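Local coordinates for protein BIM1 (PDB 4E61) that binds microtubules, associating with their plus ends, and works in mitotic spindle orientation in budding yeast, at residues Gly83-Leu86 with Arg87-Lys91. Residues are numbered along the deposited sequence; the frame is centred on the assembly and turned at random.
Sequences GALL and RFVKK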
loop_
_atom_site.group_PDB
_atom_site.type_symbol
_atom_site.label_atom_id
_atom_site.label_comp_id
_atom_site.label_asym_id
_atom_site.label_seq_id
_atom_site.Cartn_x
_atom_site.Cartn_y
_atom_site.Cartn_z
ATOM N N GLY A 83 -23.358 -21.958 -19.580
ATOM C CA GLY A 83 -24.141 -22.457 -18.456
ATOM C C GLY A 83 -23.679 -21.862 -17.146
ATOM O O GLY A 83 -23.669 -20.637 -16.995
ATOM N N ALA A 84 -23.264 -22.727 -16.206
ATOM C CA ALA A 84 -22.751 -22.325 -14.887
ATOM C C ALA A 84 -21.383 -21.630 -15.004
ATOM O O ALA A 84 -21.073 -20.761 -14.184
ATOM C CB ALA A 84 -22.649 -23.535 -13.968
ATOM N N LEU A 85 -20.577 -22.011 -16.016
ATOM C CA LEU A 85 -19.263 -21.426 -16.267
ATOM C C LEU A 85 -19.375 -19.930 -16.616
ATOM O O LEU A 85 -18.638 -19.124 -16.038
ATOM C CB LEU A 85 -18.505 -22.203 -17.364
ATOM C CG LEU A 85 -17.184 -21.597 -17.882
ATOM C CD1 LEU A 85 -16.151 -21.481 -16.776
ATOM C CD2 LEU A 85 -16.645 -22.381 -19.060
ATOM N N LEU A 86 -20.302 -19.571 -17.543
ATOM C CA LEU A 86 -20.537 -18.190 -17.983
ATOM C C LEU A 86 -21.042 -17.313 -16.829
ATOM O O LEU A 86 -20.648 -16.153 -16.716
ATOM C CB LEU A 86 -21.496 -18.151 -19.185
ATOM C CG LEU A 86 -21.718 -16.781 -19.838
ATOM C CD1 LEU A 86 -20.453 -16.278 -20.580
ATOM C CD2 LEU A 86 -22.910 -16.823 -20.762
ATOM N N ARG A 87 -21.864 -17.896 -15.961
ATOM C CA ARG A 87 -22.426 -17.267 -14.766
ATOM C C ARG A 87 -21.282 -16.885 -13.822
ATOM O O ARG A 87 -21.241 -15.762 -13.315
ATOM C CB ARG A 87 -23.364 -18.265 -14.063
ATOM C CG ARG A 87 -24.579 -17.661 -13.381
ATOM C CD ARG A 87 -25.513 -18.763 -12.905
ATOM N NE ARG A 87 -26.081 -19.522 -14.020
ATOM C CZ ARG A 87 -26.351 -20.825 -13.982
ATOM N NH1 ARG A 87 -26.127 -21.526 -12.876
ATOM N NH2 ARG A 87 -26.851 -21.435 -15.049
ATOM N N PHE A 88 -20.345 -17.816 -13.621
ATOM C CA PHE A 88 -19.183 -17.616 -12.770
ATOM C C PHE A 88 -18.259 -16.591 -13.392
ATOM O O PHE A 88 -17.851 -15.668 -12.693
ATOM C CB PHE A 88 -18.456 -18.944 -12.506
ATOM C CG PHE A 88 -17.291 -18.823 -11.558
ATOM C CD1 PHE A 88 -17.489 -18.842 -10.188
ATOM C CD2 PHE A 88 -15.998 -18.645 -12.036
ATOM C CE1 PHE A 88 -16.403 -18.733 -9.312
ATOM C CE2 PHE A 88 -14.918 -18.508 -11.155
ATOM C CZ PHE A 88 -15.128 -18.564 -9.803
ATOM N N VAL A 89 -17.967 -16.724 -14.703
ATOM C CA VAL A 89 -17.107 -15.801 -15.449
ATOM C C VAL A 89 -17.656 -14.379 -15.350
ATOM O O VAL A 89 -16.873 -13.458 -15.109
ATOM C CB VAL A 89 -16.823 -16.263 -16.912
ATOM C CG1 VAL A 89 -16.111 -15.181 -17.712
ATOM C CG2 VAL A 89 -15.992 -17.534 -16.937
ATOM N N LYS A 90 -18.989 -14.213 -15.449
ATOM C CA LYS A 90 -19.654 -12.911 -15.351
ATOM C C LYS A 90 -19.620 -12.320 -13.939
ATOM O O LYS A 90 -19.505 -11.101 -13.799
ATOM C CB LYS A 90 -21.083 -12.929 -15.939
ATOM C CG LYS A 90 -21.126 -12.928 -17.481
ATOM C CD LYS A 90 -20.625 -11.607 -18.096
ATOM C CE LYS A 90 -20.619 -11.629 -19.604
ATOM N NZ LYS A 90 -20.132 -10.342 -20.162
ATOM N N LYS A 91 -19.666 -13.180 -12.905
ATOM C CA LYS A 91 -19.567 -12.785 -11.504
ATOM C C LYS A 91 -18.186 -12.185 -11.251
ATOM O O LYS A 91 -18.100 -11.122 -10.649
ATOM C CB LYS A 91 -19.819 -13.990 -10.576
ATOM C CG LYS A 91 -21.289 -14.245 -10.289
ATOM C CD LYS A 91 -21.507 -15.474 -9.391
ATOM C CE LYS A 91 -22.249 -16.559 -10.132
ATOM N NZ LYS A 91 -22.400 -17.791 -9.321
#
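Leu-85 and Val-89, one helical turn apart, run alongside each other on one flank of the helix, with Leu-85 CD1 4.0 Å from Val-89 CG2. That methyl sits beside the backbone N of Val-89, because CG1 takes the position anti to the nitrogen (chi1 171°), and CG2 of Val-89 also rests 3.2 Å from Leu-85 O. Leu-85 O accepts Val-89 N at 2.8 Å, in a nearly straight bond with an N-H...O angle of 165°. One residue further along, Lys-90 N reaches Leu-86 O, and CB and CG of Lys-90 lie against that oxygen before the chain bends at chi2 and carries NZ away to a salt bridge with Glu-93.

These bonds form the first turns of helix 84-101, the short helix that folds back against the long coiled-coil helix 2-63 in the EB1-like motif, where two subunits pair. Leu-86 and Val-89 pack on helix 2-63 of their own chain, through Ile-62 and through Thr-58 and Gln-59 respectively, while Leu-85 and Val-89 also meet Phe-88 of the second subunit. The Phe-88 side chain, buried and turned outward from Gly-83–Leu-86, packs on Thr-58 of that subunit; Phe-88 N bonds to Ala-84 O at 3.1 Å.

Arg-87 instead runs back toward the start of the helix. Its chain, bent at chi3 (-65°), lays one face of the guanidinium over Ala-84, whose CA stands 3.9 Å above the centre of the plane. Gly-83 O lies over a face of this group as well, 3.8 Å from Arg-87 NH2, and receives a weak bond from Arg-87 N at 3.4 Å.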